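Local coordinates for uncharacterized protein DR_0571 (PDB 3C4N) that binds ADP and is probably an FAD-dependent oxidoreductase, its precise reaction and substrate being unknown, at residues T193-V198 with V202-L207. Sequence-based numbering, arbitrary orientation.
Sequences TRAELV and VRLHRL. With ADP (adenosine-5'-diphosphate), chain C.
The guanidinium of R194 lies flat on the imidazole of H205, the two planes only 24° apart, with R194 NH2 over the middle of the ring and 3.4 Å from H205 CG. The pair sits on an antiparallel beta hairpin, strands 194-198 and 201-205, that borders the adenine site of a Rossmann-type nucleotide-binding domain. R194 reaches the ring through a chain that leaves with CG anti to the backbone N (chi1 -179°) and then folds back at chi3. In the ring plane, at the edge, lies R194 O, which accepts the backbone N-H of H205, N to O 3.0 Å, and a weak bond from H205 ND1 at 3.3 Å; E196 OE1 comes in near the ring plane at another point, 3.0 Å from H205 CE1. With an alanine here instead of H205, the R194 guanidinium would probably lose the ring it stacks on and be freer to turn. Farther along the same face, E196 and R203 run side by side, and their weak salt bridge joins E196 OE2 to R203 NE, at the edge of the guanidinium. The backbones of these two residues hold each other more firmly, R203 N giving its hydrogen to E196 O at 2.8 Å. The other face of the hairpin is apolar: A195 CB packs on V202 CG1, L204 lies nearby, and V202 and L204 both continue onto I223 of strand 221-225. Since A195 forms a non-hydrogen-bonded pair with L204, its backbone polar groups point away from the neighbouring strand and read the adenine edge instead: ADP N6 donates to A195 O, and A195 N donates almost straight (174°) to ADP N1 at 2.8 Å.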
ATOM      1  N   THR A 193       1.757   9.711   5.298  1.00 22.11           N
ATOM      2  CA  THR A 193       3.042  10.323   5.609  1.00 21.06           C
ATOM      3  C   THR A 193       3.258  11.606   4.798  1.00 28.40           C
ATOM      4  O   THR A 193       3.173  11.617   3.560  1.00 22.77           O
ATOM      5  CB  THR A 193       4.178   9.354   5.279  1.00 19.67           C
ATOM      6  OG1 THR A 193       3.800   8.034   5.674  1.00 22.61           O
ATOM      7  CG2 THR A 193       5.440   9.744   6.000  1.00 21.87           C
ATOM      8  N   ARG A 194       3.546  12.690   5.502  1.00 25.28           N
ATOM      9  CA  ARG A 194       3.785  13.961   4.852  1.00 13.00           C
ATOM     10  C   ARG A 194       5.278  14.077   4.608  1.00 16.95           C
ATOM     11  O   ARG A 194       6.082  13.927   5.521  1.00 22.58           O
ATOM     12  CB  ARG A 194       3.287  15.104   5.737  1.00 16.08           C
ATOM     13  CG  ARG A 194       3.471  16.494   5.149  1.00 16.58           C
ATOM     14  CD  ARG A 194       2.793  17.544   6.020  1.00 22.80           C
ATOM     15  NE  ARG A 194       3.349  17.615   7.375  1.00 29.80           N
ATOM     16  CZ  ARG A 194       4.562  18.080   7.671  1.00 32.68           C
ATOM     17  NH1 ARG A 194       5.361  18.518   6.708  1.00 34.54           N
ATOM     18  NH2 ARG A 194       4.980  18.120   8.935  1.00 34.54           N
ATOM     19  N   ALA A 195       5.641  14.316   3.358  1.00 20.66           N
ATOM     20  CA  ALA A 195       7.030  14.454   2.996  1.00 17.48           C
ATOM     21  C   ALA A 195       7.401  15.941   3.017  1.00 24.31           C
ATOM     22  O   ALA A 195       6.599  16.802   2.646  1.00 25.78           O
ATOM     23  CB  ALA A 195       7.267  13.851   1.614  1.00 10.63           C
ATOM     24  N   GLU A 196       8.622  16.217   3.467  1.00 28.50           N
ATOM     25  CA  GLU A 196       9.173  17.561   3.552  1.00 22.10           C
ATOM     26  C   GLU A 196      10.534  17.483   2.872  1.00 23.28           C
ATOM     27  O   GLU A 196      11.349  16.626   3.218  1.00 19.75           O
ATOM     28  CB  GLU A 196       9.366  17.950   5.008  1.00 28.34           C
ATOM     29  CG  GLU A 196      10.041  19.285   5.206  1.00 35.85           C
ATOM     30  CD  GLU A 196      10.591  19.449   6.606  1.00 36.24           C
ATOM     31  OE1 GLU A 196       9.913  19.017   7.563  1.00 41.74           O
ATOM     32  OE2 GLU A 196      11.695  20.017   6.752  1.00 44.98           O
ATOM     33  N   LEU A 197      10.783  18.370   1.912  1.00 21.08           N
ATOM     34  CA  LEU A 197      12.051  18.354   1.195  1.00 25.95           C
ATOM     35  C   LEU A 197      13.205  18.982   1.969  1.00 26.88           C
ATOM     36  O   LEU A 197      13.109  20.105   2.456  1.00 29.35           O
ATOM     37  CB  LEU A 197      11.910  19.055  -0.163  1.00 23.96           C
ATOM     38  CG  LEU A 197      10.964  18.453  -1.207  1.00 15.80           C
ATOM     39  CD1 LEU A 197      10.943  19.362  -2.420  1.00 29.19           C
ATOM     40  CD2 LEU A 197      11.410  17.064  -1.612  1.00 17.03           C
ATOM     41  N   VAL A 198      14.297  18.242   2.090  1.00 23.95           N
ATOM     42  CA  VAL A 198      15.467  18.752   2.778  1.00 22.92           C
ATOM     43  C   VAL A 198      16.661  18.591   1.844  1.00 31.14           C
ATOM     44  O   VAL A 198      16.649  17.767   0.926  1.00 33.25           O
ATOM     45  CB  VAL A 198      15.751  17.986   4.108  1.00 23.06           C
ATOM     46  CG1 VAL A 198      14.625  18.217   5.089  1.00 14.18           C
ATOM     47  CG2 VAL A 198      15.936  16.492   3.835  1.00 18.28           C
ATOM     48  N   VAL A 202      14.664  13.465   1.985  1.00 19.04           N
ATOM     49  CA  VAL A 202      13.319  13.785   2.415  1.00 17.52           C
ATOM     50  C   VAL A 202      13.152  13.528   3.903  1.00 18.62           C
ATOM     51  O   VAL A 202      13.858  12.704   4.483  1.00 22.39           O
ATOM     52  CB  VAL A 202      12.298  12.936   1.628  1.00 16.05           C
ATOM     53  CG1 VAL A 202      10.889  13.396   1.922  1.00  9.89           C
ATOM     54  CG2 VAL A 202      12.600  13.028   0.137  1.00 18.85           C
ATOM     55  N   ARG A 203      12.242  14.270   4.522  1.00 20.99           N
ATOM     56  CA  ARG A 203      11.947  14.108   5.937  1.00 16.71           C
ATOM     57  C   ARG A 203      10.505  13.627   5.969  1.00 21.35           C
ATOM     58  O   ARG A 203       9.615  14.270   5.420  1.00 25.10           O
ATOM     59  CB  ARG A 203      12.084  15.437   6.678  1.00 23.75           C
ATOM     60  CG  ARG A 203      11.749  15.355   8.163  1.00 35.03           C
ATOM     61  CD  ARG A 203      11.783  16.734   8.827  1.00 45.81           C
ATOM     62  NE  ARG A 203      13.057  17.423   8.626  1.00 47.30           N
ATOM     63  CZ  ARG A 203      14.233  16.978   9.059  1.00 50.91           C
ATOM     64  NH1 ARG A 203      14.307  15.831   9.728  1.00 48.31           N
ATOM     65  NH2 ARG A 203      15.334  17.681   8.821  1.00 43.56           N
ATOM     66  N   LEU A 204      10.287  12.483   6.605  1.00 22.89           N
ATOM     67  CA  LEU A 204       8.967  11.877   6.687  1.00 19.58           C
ATOM     68  C   LEU A 204       8.305  12.061   8.042  1.00 24.01           C
ATOM     69  O   LEU A 204       8.859  11.668   9.068  1.00 29.10           O
ATOM     70  CB  LEU A 204       9.093  10.389   6.391  1.00 16.04           C
ATOM     71  CG  LEU A 204       9.873  10.090   5.117  1.00 15.79           C
ATOM     72  CD1 LEU A 204      10.195   8.614   5.053  1.00 16.74           C
ATOM     73  CD2 LEU A 204       9.068  10.545   3.902  1.00  7.75           C
ATOM     74  N   HIS A 205       7.109  12.640   8.040  1.00 25.94           N
ATOM     75  CA  HIS A 205       6.362  12.847   9.276  1.00 25.94           C
ATOM     76  C   HIS A 205       5.188  11.874   9.332  1.00 28.58           C
ATOM     77  O   HIS A 205       4.525  11.654   8.321  1.00 23.87           O
ATOM     78  CB  HIS A 205       5.836  14.283   9.355  1.00 17.83           C
ATOM     79  CG  HIS A 205       6.906  15.318   9.225  1.00 28.52           C
ATOM     80  ND1 HIS A 205       7.493  15.631   8.018  1.00 24.79           N
ATOM     81  CD2 HIS A 205       7.545  16.064  10.158  1.00 31.41           C
ATOM     82  CE1 HIS A 205       8.449  16.521   8.212  1.00 31.74           C
ATOM     83  NE2 HIS A 205       8.503  16.799   9.502  1.00 30.82           N
ATOM     84  N   ARG A 206       4.946  11.292  10.511  1.00 36.51           N
ATOM     85  CA  ARG A 206       3.838  10.353  10.732  1.00 41.86           C
ATOM     86  C   ARG A 206       3.157  10.635  12.069  1.00 44.99           C
ATOM     87  O   ARG A 206       3.350  11.699  12.667  1.00 44.49           O
ATOM     88  CB  ARG A 206       4.330   8.896  10.723  1.00 42.80           C
ATOM     89  CG  ARG A 206       5.117   8.532   9.467  1.00 58.98           C
ATOM     90  CD  ARG A 206       5.347   7.036   9.224  1.00 61.65           C
ATOM     91  NE  ARG A 206       6.491   6.513   9.909  1.00 62.47           N
ATOM     92  CZ  ARG A 206       7.633   5.973   9.493  1.00 52.70           C
ATOM     93  NH1 ARG A 206       8.014   5.783   8.233  1.00 49.21           N
ATOM     94  NH2 ARG A 206       8.416   5.588  10.477  1.00 44.62           N
ATOM     95  N   LEU A 207       2.361   9.667  12.521  1.00 48.91           N
ATOM     96  CA  LEU A 207       1.626   9.738  13.790  1.00 49.21           C
ATOM     97  C   LEU A 207       1.355   8.321  14.300  1.00 49.54           C
ATOM     98  O   LEU A 207       0.740   7.519  13.600  1.00 51.69           O
ATOM     99  CB  LEU A 207       0.290  10.480  13.608  1.00 48.47           C
ATOM    100  CG  LEU A 207       0.358  11.977  13.267  1.00 56.29           C
ATOM    101  CD1 LEU A 207      -1.042  12.540  13.038  1.00 52.93           C
ATOM    102  CD2 LEU A 207       1.050  12.716  14.396  1.00 52.34           C
TER
HETATM  103  PB  ADP C 411      -2.276  15.134  -9.177  1.00 25.71           P
HETATM  104  O1B ADP C 411      -1.330  16.048  -9.817  1.00 19.79           O
HETATM  105  O2B ADP C 411      -2.078  13.639  -9.711  1.00 30.48           O
HETATM  106  O3B ADP C 411      -3.795  15.606  -9.463  1.00 33.15           O
HETATM  107  PA  ADP C 411      -3.271  14.968  -6.727  1.00 19.51           P
HETATM  108  O1A ADP C 411      -3.634  16.297  -6.199  1.00 20.72           O
HETATM  109  O2A ADP C 411      -4.534  14.364  -7.541  1.00 16.15           O
HETATM  110  O3A ADP C 411      -1.959  15.060  -7.647  1.00 33.91           O
HETATM  111  O5' ADP C 411      -2.726  13.958  -5.612  1.00 23.42           O
HETATM  112  C5' ADP C 411      -1.347  14.135  -5.514  1.00  1.38           C
HETATM  113  C4' ADP C 411      -0.839  13.616  -4.195  1.00 21.87           C
HETATM  114  O4' ADP C 411       0.257  14.150  -3.407  1.00 20.34           O
HETATM  115  C3' ADP C 411      -2.106  13.857  -3.436  1.00 23.76           C
HETATM  116  O3' ADP C 411      -3.016  12.777  -3.651  1.00 29.30           O
HETATM  117  C2' ADP C 411      -1.669  14.011  -1.977  1.00 19.30           C
HETATM  118  O2' ADP C 411      -2.335  13.040  -1.153  1.00 34.85           O
HETATM  119  C1' ADP C 411      -0.126  13.833  -2.043  1.00 19.31           C
HETATM  120  N9  ADP C 411       0.628  14.791  -1.300  1.00 21.28           N
HETATM  121  C8  ADP C 411       0.408  16.177  -1.332  1.00 28.02           C
HETATM  122  N7  ADP C 411       1.253  16.768  -0.505  1.00 21.84           N
HETATM  123  C5  ADP C 411       2.065  15.831   0.051  1.00 19.81           C
HETATM  124  C6  ADP C 411       3.209  15.847   0.892  1.00 18.33           C
HETATM  125  N6  ADP C 411       3.929  17.042   1.106  1.00 15.62           N
HETATM  126  N1  ADP C 411       3.761  14.673   1.272  1.00 18.42           N
HETATM  127  C2  ADP C 411       3.278  13.506   0.848  1.00 16.54           C
HETATM  128  N3  ADP C 411       2.287  13.426   0.039  1.00 19.53           N
HETATM  129  C4  ADP C 411       1.667  14.567  -0.472  1.00 18.48           C